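Local coordinates for protein trehalose operon transcriptional repressor (Bacillus subtilis, PDB 2OGG) that represses transcription of the trePA trehalose operon and binds trehalose-6-phosphate, its effector-binding (UTRA) domain being the part present here, at residues A[11-17]-A[38-44]; A[52-58]-A[131-137]. The contacts are given in a common frame with arbitrary orientation. Numbering follows the deposited sequence.

Contact 1 (A[11-17]-A[38-44]); sequences TTVHKFG and WEVIRSR. With SO4 (sulfate ion), chain C.
Strands 11-17 and 38-44 run antiparallel, their axes 4.6 Å apart and at 178°. Thr12/Ser43, Lys15/Ile41 and Gly17/Glu39 are hydrogen-bonded pairs; Thr11/Arg44, Val13/Arg42 and Phe16/Val40 are non-hydrogen-bonded. The register slips by one residue at a classic beta bulge, where His14 (phi/psi -91/-56) and Lys15 both face Ile41.

In the backbone ladder, Thr12 N donates to Ser43 O and Ser43 N to Thr12 O, both at 3.0 Å. At the bulge, Ile41 O accepts from His14 N (2.7 Å) and Lys15 N (3.3 Å), while Ile41 N donates to Lys15 O (2.8 Å). Gly17 N to Glu39 O (3.1 Å) and Glu39 N to Gly17 O (2.9 Å) complete it.

Among side chains, His14 (chi1 m) NE2 hydrogen-bonds Ser43 OG at 3.0 Å. Arg44 NH1 gives Thr11 OG1 a weak hydrogen bond (3.1 Å), while its NE forms a salt bridge with Asp54. On the face carrying Val13 and Phe16, a sulfate, probably from the crystallisation liquor, accepts through O4 from Arg42 NH1 (2.8 Å) and NH2 (2.9 Å), and through O3 from Arg44 NH2 (2.9 Å), consistent with an anion-binding pocket.

Apolar contacts there include Phe16 (chi1 t) CD1 to Val40 CG2, 3.7 Å. The Phe16 ring and the six-membered ring of Trp38 are nearly parallel (9°) but barely overlap, centroids 5.9 Å apart.

Strand 11-19 is an edge of the chain's antiparallel UTRA-domain sheet; strand 37-46 separates it from strand 49-59. Helices 68-71 and 75-83 cover Val40, on the sulfate-bearing face.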
loop_
_atom_site.group_PDB
_atom_site.type_symbol
_atom_site.label_atom_id
_atom_site.label_comp_id
_atom_site.label_asym_id
_atom_site.label_seq_id
_atom_site.Cartn_x
_atom_site.Cartn_y
_atom_site.Cartn_z
ATOM N N THR A 11 25.387 -15.735 -2.536
ATOM C CA THR A 11 25.236 -14.624 -3.469
ATOM C C THR A 11 26.582 -14.360 -4.147
ATOM O O THR A 11 27.552 -13.970 -3.495
ATOM C CB THR A 11 24.800 -13.334 -2.693
ATOM O OG1 THR A 11 23.414 -13.429 -2.358
ATOM C CG2 THR A 11 25.025 -12.053 -3.521
ATOM N N THR A 12 26.569 -14.338 -5.470
ATOM C CA THR A 12 27.780 -14.198 -6.248
ATOM C C THR A 12 27.709 -12.935 -7.078
ATOM O O THR A 12 26.816 -12.797 -7.920
ATOM C CB THR A 12 27.898 -15.332 -7.214
ATOM O OG1 THR A 12 27.780 -16.566 -6.501
ATOM C CG2 THR A 12 29.218 -15.254 -7.982
ATOM N N VAL A 13 28.734 -12.094 -6.950
ATOM C CA VAL A 13 28.819 -10.839 -7.685
ATOM C C VAL A 13 29.558 -11.073 -8.987
ATOM O O VAL A 13 30.749 -11.352 -8.982
ATOM C CB VAL A 13 29.559 -9.787 -6.870
ATOM C CG1 VAL A 13 29.789 -8.543 -7.681
ATOM C CG2 VAL A 13 28.768 -9.479 -5.612
ATOM N N HIS A 14 28.851 -10.948 -10.108
ATOM C CA HIS A 14 29.452 -11.243 -11.410
ATOM C C HIS A 14 30.063 -10.015 -12.019
ATOM O O HIS A 14 31.204 -10.048 -12.400
ATOM C CB HIS A 14 28.445 -11.874 -12.370
ATOM C CG HIS A 14 27.969 -13.220 -11.929
ATOM N ND1 HIS A 14 28.682 -14.380 -12.169
ATOM C CD2 HIS A 14 26.900 -13.583 -11.180
ATOM C CE1 HIS A 14 28.054 -15.398 -11.610
ATOM N NE2 HIS A 14 27.018 -14.930 -10.934
ATOM N N LYS A 15 29.287 -8.950 -12.174
ATOM C CA LYS A 15 29.850 -7.664 -12.607
ATOM C C LYS A 15 29.640 -6.674 -11.481
ATOM O O LYS A 15 28.576 -6.643 -10.881
ATOM C CB LYS A 15 29.124 -7.118 -13.834
ATOM C CG LYS A 15 29.194 -7.979 -15.052
ATOM C CD LYS A 15 28.794 -7.179 -16.269
ATOM C CE LYS A 15 29.453 -7.723 -17.520
ATOM N NZ LYS A 15 29.129 -6.873 -18.691
ATOM N N PHE A 16 30.518 -5.693 -11.408
ATOM C CA PHE A 16 30.383 -4.626 -10.443
ATOM C C PHE A 16 31.331 -3.547 -10.904
ATOM O O PHE A 16 32.488 -3.827 -11.278
ATOM C CB PHE A 16 30.764 -5.132 -9.063
ATOM C CG PHE A 16 31.000 -4.052 -8.055
ATOM C CD1 PHE A 16 29.948 -3.338 -7.530
ATOM C CD2 PHE A 16 32.217 -3.943 -7.430
ATOM C CE1 PHE A 16 30.143 -2.443 -6.491
ATOM C CE2 PHE A 16 32.396 -3.070 -6.370
ATOM C CZ PHE A 16 31.354 -2.347 -5.891
ATOM N N GLY A 17 30.817 -2.333 -11.029
ATOM C CA GLY A 17 31.609 -1.272 -11.664
ATOM C C GLY A 17 30.891 0.047 -11.687
ATOM O O GLY A 17 29.753 0.123 -11.225
ATOM N N TRP A 38 26.521 3.208 -10.748
ATOM C CA TRP A 38 27.069 1.968 -10.232
ATOM C C TRP A 38 26.248 0.882 -10.898
ATOM O O TRP A 38 25.052 1.086 -11.112
ATOM C CB TRP A 38 26.803 1.897 -8.735
ATOM C CG TRP A 38 27.644 2.791 -7.916
ATOM C CD1 TRP A 38 27.219 3.823 -7.128
ATOM C CD2 TRP A 38 29.040 2.619 -7.634
ATOM N NE1 TRP A 38 28.274 4.316 -6.370
ATOM C CE2 TRP A 38 29.381 3.552 -6.621
ATOM C CE3 TRP A 38 29.985 1.664 -8.007
ATOM C CZ2 TRP A 38 30.644 3.604 -6.057
ATOM C CZ3 TRP A 38 31.250 1.712 -7.428
ATOM C CH2 TRP A 38 31.571 2.679 -6.486
ATOM N N GLU A 39 26.903 -0.161 -11.412
ATOM C CA GLU A 39 26.190 -1.342 -11.888
ATOM C C GLU A 39 26.599 -2.565 -11.078
ATOM O O GLU A 39 27.786 -2.818 -10.898
ATOM C CB GLU A 39 26.493 -1.597 -13.353
ATOM C CG GLU A 39 26.356 -3.068 -13.755
ATOM C CD GLU A 39 26.459 -3.304 -15.271
ATOM O OE1 GLU A 39 27.550 -3.077 -15.840
ATOM O OE2 GLU A 39 25.437 -3.678 -15.902
ATOM N N VAL A 40 25.636 -3.290 -10.532
ATOM C CA VAL A 40 25.966 -4.539 -9.826
ATOM C C VAL A 40 25.117 -5.675 -10.392
ATOM O O VAL A 40 23.884 -5.542 -10.532
ATOM C CB VAL A 40 25.661 -4.442 -8.334
ATOM C CG1 VAL A 40 26.176 -5.694 -7.594
ATOM C CG2 VAL A 40 26.245 -3.153 -7.747
ATOM N N ILE A 41 25.781 -6.718 -10.875
ATOM C CA ILE A 41 25.059 -7.865 -11.370
ATOM C C ILE A 41 25.401 -9.098 -10.542
ATOM O O ILE A 41 26.566 -9.514 -10.458
ATOM C CB ILE A 41 25.304 -8.069 -12.864
ATOM C CG1 ILE A 41 24.662 -6.935 -13.667
ATOM C CG2 ILE A 41 24.781 -9.416 -13.338
ATOM C CD1 ILE A 41 25.054 -6.975 -15.123
ATOM N N ARG A 42 24.380 -9.695 -9.946
ATOM C CA ARG A 42 24.571 -10.821 -9.023
ATOM C C ARG A 42 23.675 -11.972 -9.385
ATOM O O ARG A 42 22.534 -11.758 -9.794
ATOM C CB ARG A 42 24.207 -10.398 -7.611
ATOM C CG ARG A 42 25.145 -9.393 -7.051
ATOM C CD ARG A 42 24.680 -8.836 -5.718
ATOM N NE ARG A 42 23.514 -7.963 -5.827
ATOM C CZ ARG A 42 22.766 -7.629 -4.772
ATOM N NH1 ARG A 42 22.986 -8.222 -3.591
ATOM N NH2 ARG A 42 21.680 -6.892 -4.936
ATOM N N SER A 43 24.068 -13.158 -8.954
ATOM C CA SER A 43 23.187 -14.306 -9.059
ATOM C C SER A 43 23.012 -14.867 -7.672
ATOM O O SER A 43 23.878 -14.657 -6.822
ATOM C CB SER A 43 23.782 -15.376 -9.993
ATOM O OG SER A 43 24.752 -16.168 -9.342
ATOM N N ARG A 44 21.867 -15.507 -7.421
ATOM C CA ARG A 44 21.592 -16.117 -6.128
ATOM C C ARG A 44 21.546 -17.626 -6.293
ATOM O O ARG A 44 20.746 -18.135 -7.066
ATOM C CB ARG A 44 20.230 -15.668 -5.595
ATOM C CG ARG A 44 19.927 -14.208 -5.733
ATOM C CD ARG A 44 20.620 -13.427 -4.641
ATOM N NE ARG A 44 20.343 -12.002 -4.774
ATOM C CZ ARG A 44 20.514 -11.114 -3.802
ATOM N NH1 ARG A 44 20.981 -11.501 -2.620
ATOM N NH2 ARG A 44 20.216 -9.839 -4.010
HETATM S S SO4 C . 19.681 -6.804 -1.768
HETATM O O1 SO4 C . 19.014 -5.887 -2.681
HETATM O O2 SO4 C . 19.480 -6.408 -0.388
HETATM O O3 SO4 C . 19.139 -8.149 -1.847
HETATM O O4 SO4 C . 21.088 -6.756 -2.115
#

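Contact 2 (A[52-58]-A[131-137]); sequences ILDKDYF and QYTESRH
In this central strand pair of the UTRA sheet, 52-58 and 131-137 are antiparallel (174°, axes 4.6 Å apart) and stay in register from Ile52/His137 to Phe58/Gln131. Leu53/Arg136, Lys55/Glu134 and Tyr57/Tyr132 are the hydrogen-bonded pairs; the shortest backbone bond is Arg136 N to Leu53 O, 2.7 Å.

One face bears two aspartates, both with chi1 -82°. Asp54 OD1 accepts a very short 2.4 Å bond from Ser135 OG (chi1 t); Asp56 OD1 accepts from Thr133 OG1 (chi1 m, 2.7 Å) and from NE2 of the extended Gln131 (t, t; 2.9 Å). Ile52 CG2 sits 4.2 Å from the His137 ring centroid, a CH-pi contact over the ring face.

Opposite, Tyr57 (m) and Tyr132 (t) touch through their CD2 atoms at 3.7 Å. Glu134 (t, t) accepts from Tyr132 OH at OE1 (2.9 Å) and forms a very short salt bridge through OE2 with Arg136 NH1 (2.4 Å); Arg136 also pairs with Glu97 and Asp103. Lys55 NZ stays 4.5 Å from Glu134 OE2, beyond a salt bridge, and pairs with Glu102.

OD2 of Asp54 and of Asp56 meets Arg44 and Arg42 respectively, so an arginine balances each buried carboxylate while neutral donors across the strands hold its OD1.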
loop_
_atom_site.group_PDB
_atom_site.type_symbol
_atom_site.label_atom_id
_atom_site.label_comp_id
_atom_site.label_asym_id
_atom_site.label_seq_id
_atom_site.Cartn_x
_atom_site.Cartn_y
_atom_site.Cartn_z
ATOM N N ILE A 52 18.262 -16.903 -9.603
ATOM C CA ILE A 52 17.842 -15.524 -9.763
ATOM C C ILE A 52 19.012 -14.679 -10.244
ATOM O O ILE A 52 20.138 -14.822 -9.758
ATOM C CB ILE A 52 17.294 -14.932 -8.446
ATOM C CG1 ILE A 52 16.044 -15.691 -8.011
ATOM C CG2 ILE A 52 16.910 -13.450 -8.645
ATOM C CD1 ILE A 52 15.983 -15.963 -6.523
ATOM N N LEU A 53 18.749 -13.756 -11.157
ATOM C CA LEU A 53 19.797 -12.832 -11.557
ATOM C C LEU A 53 19.367 -11.432 -11.198
ATOM O O LEU A 53 18.261 -11.027 -11.542
ATOM C CB LEU A 53 20.103 -12.946 -13.044
ATOM C CG LEU A 53 21.294 -12.062 -13.385
ATOM C CD1 LEU A 53 22.582 -12.759 -12.980
ATOM C CD2 LEU A 53 21.292 -11.591 -14.853
ATOM N N ASP A 54 20.118 -10.793 -10.303
ATOM C CA ASP A 54 19.748 -9.474 -9.784
ATOM C C ASP A 54 20.637 -8.391 -10.384
ATOM O O ASP A 54 21.859 -8.447 -10.262
ATOM C CB ASP A 54 19.881 -9.458 -8.269
ATOM C CG ASP A 54 18.671 -10.068 -7.569
ATOM O OD1 ASP A 54 17.535 -9.796 -8.027
ATOM O OD2 ASP A 54 18.836 -10.734 -6.506
ATOM N N LYS A 55 20.043 -7.472 -11.124
ATOM C CA LYS A 55 20.806 -6.337 -11.674
ATOM C C LYS A 55 20.414 -5.018 -11.005
ATOM O O LYS A 55 19.231 -4.692 -10.931
ATOM C CB LYS A 55 20.612 -6.280 -13.189
ATOM C CG LYS A 55 21.051 -7.580 -13.867
ATOM C CD LYS A 55 20.486 -7.769 -15.272
ATOM C CE LYS A 55 21.168 -6.824 -16.254
ATOM N NZ LYS A 55 20.940 -7.201 -17.666
ATOM N N ASP A 56 21.338 -4.404 -10.280
ATOM C CA ASP A 56 21.045 -3.091 -9.712
ATOM C C ASP A 56 21.840 -2.015 -10.438
ATOM O O ASP A 56 23.050 -2.166 -10.568
ATOM C CB ASP A 56 21.364 -3.050 -8.212
ATOM C CG ASP A 56 20.241 -3.641 -7.346
ATOM O OD1 ASP A 56 19.304 -2.867 -7.043
ATOM O OD2 ASP A 56 20.312 -4.842 -6.922
ATOM N N TYR A 57 21.247 -0.827 -10.513
ATOM C CA TYR A 57 21.855 0.356 -11.115
ATOM C C TYR A 57 21.390 1.601 -10.339
ATOM O O TYR A 57 20.194 1.869 -10.274
ATOM C CB TYR A 57 21.367 0.497 -12.557
ATOM C CG TYR A 57 21.790 -0.641 -13.445
ATOM C CD1 TYR A 57 23.008 -0.609 -14.123
ATOM C CD2 TYR A 57 20.947 -1.717 -13.671
ATOM C CE1 TYR A 57 23.389 -1.643 -14.931
ATOM C CE2 TYR A 57 21.380 -2.803 -14.342
ATOM C CZ TYR A 57 22.565 -2.736 -15.049
ATOM O OH TYR A 57 22.963 -3.811 -15.816
ATOM N N PHE A 58 22.320 2.388 -9.801
ATOM C CA PHE A 58 21.960 3.613 -9.114
ATOM C C PHE A 58 23.062 4.657 -9.199
ATOM O O PHE A 58 24.182 4.344 -9.620
ATOM C CB PHE A 58 21.573 3.325 -7.670
ATOM C CG PHE A 58 22.581 2.507 -6.941
ATOM C CD1 PHE A 58 22.577 1.146 -7.049
ATOM C CD2 PHE A 58 23.629 3.114 -6.283
ATOM C CE1 PHE A 58 23.533 0.392 -6.416
ATOM C CE2 PHE A 58 24.583 2.365 -5.627
ATOM C CZ PHE A 58 24.519 1.000 -5.668
ATOM N N GLN A 131 17.174 4.954 -8.537
ATOM C CA GLN A 131 17.638 3.561 -8.660
ATOM C C GLN A 131 16.784 2.691 -9.581
ATOM O O GLN A 131 15.566 2.846 -9.656
ATOM C CB GLN A 131 17.666 2.918 -7.289
ATOM C CG GLN A 131 17.918 1.418 -7.325
ATOM C CD GLN A 131 18.007 0.866 -5.939
ATOM O OE1 GLN A 131 17.785 1.600 -4.971
ATOM N NE2 GLN A 131 18.521 -0.360 -5.817
ATOM N N TYR A 132 17.411 1.726 -10.243
ATOM C CA TYR A 132 16.660 0.793 -11.053
ATOM C C TYR A 132 17.146 -0.632 -10.824
ATOM O O TYR A 132 18.337 -0.898 -10.894
ATOM C CB TYR A 132 16.722 1.173 -12.520
ATOM C CG TYR A 132 16.390 0.027 -13.467
ATOM C CD1 TYR A 132 15.076 -0.290 -13.795
ATOM C CD2 TYR A 132 17.389 -0.680 -14.093
ATOM C CE1 TYR A 132 14.780 -1.391 -14.600
ATOM C CE2 TYR A 132 17.105 -1.754 -14.951
ATOM C CZ TYR A 132 15.809 -2.119 -15.186
ATOM O OH TYR A 132 15.545 -3.161 -16.085
ATOM N N THR A 133 16.214 -1.539 -10.526
ATOM C CA THR A 133 16.535 -2.930 -10.258
ATOM C C THR A 133 15.761 -3.841 -11.194
ATOM O O THR A 133 14.647 -3.529 -11.600
ATOM C CB THR A 133 16.213 -3.268 -8.811
ATOM O OG1 THR A 133 16.865 -2.314 -7.969
ATOM C CG2 THR A 133 16.716 -4.660 -8.432
ATOM N N GLU A 134 16.437 -4.860 -11.680
ATOM C CA GLU A 134 15.853 -5.837 -12.594
ATOM C C GLU A 134 16.196 -7.221 -12.062
ATOM O O GLU A 134 17.375 -7.548 -11.902
ATOM C CB GLU A 134 16.425 -5.696 -14.004
ATOM C CG GLU A 134 15.873 -6.760 -14.927
ATOM C CD GLU A 134 16.500 -6.767 -16.307
ATOM O OE1 GLU A 134 16.741 -5.676 -16.871
ATOM O OE2 GLU A 134 16.591 -7.870 -16.894
ATOM N N SER A 135 15.182 -7.913 -11.554
ATOM C CA SER A 135 15.391 -9.169 -10.844
ATOM C C SER A 135 14.763 -10.288 -11.640
ATOM O O SER A 135 13.570 -10.252 -11.921
ATOM C CB SER A 135 14.726 -9.085 -9.478
ATOM O OG SER A 135 15.210 -10.088 -8.617
ATOM N N ARG A 136 15.596 -11.167 -12.172
ATOM C CA ARG A 136 15.125 -12.190 -13.110
ATOM C C ARG A 136 15.080 -13.569 -12.449
ATOM O O ARG A 136 16.128 -14.097 -12.030
ATOM C CB ARG A 136 16.040 -12.212 -14.335
ATOM C CG ARG A 136 16.296 -10.818 -14.883
ATOM C CD ARG A 136 17.173 -10.821 -16.133
ATOM N NE ARG A 136 16.559 -11.528 -17.252
ATOM C CZ ARG A 136 15.785 -10.958 -18.174
ATOM N NH1 ARG A 136 15.489 -9.666 -18.081
ATOM N NH2 ARG A 136 15.299 -11.682 -19.186
ATOM N N HIS A 137 13.875 -14.137 -12.337
ATOM C CA HIS A 137 13.696 -15.444 -11.717
ATOM C C HIS A 137 13.372 -16.528 -12.708
ATOM O O HIS A 137 12.478 -16.371 -13.528
ATOM C CB HIS A 137 12.535 -15.399 -10.743
ATOM C CG HIS A 137 12.686 -14.375 -9.668
ATOM N ND1 HIS A 137 12.534 -13.025 -9.903
ATOM C CD2 HIS A 137 12.927 -14.503 -8.341
ATOM C CE1 HIS A 137 12.699 -12.362 -8.771
ATOM N NE2 HIS A 137 12.912 -13.237 -7.803
#

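Contacts 1 and 2 are successive strand pairs of one antiparallel sheet, their centres 9 Å apart, joined where strand 37-46 lies beside strand 49-59. On one face Arg44 NE meets Asp54 OD2 at 2.6 Å and Arg42 pairs with Asp56, so the arginines that hold the sulfate are also salt-bridged to the aspartates of contact 2, which probably fixes their orientation. Ser74, Ile75 and Tyr76 also hydrogen-bond this ion; its position is consistent with a site for the phosphate of trehalose-6-phosphate. On the other face, Glu39 OE2 approaches Tyr57 OH at 2.5 Å, a probable hydrogen bond; each side chain lies about 4 Å from a bound glycerol, probably from the crystallisation liquor.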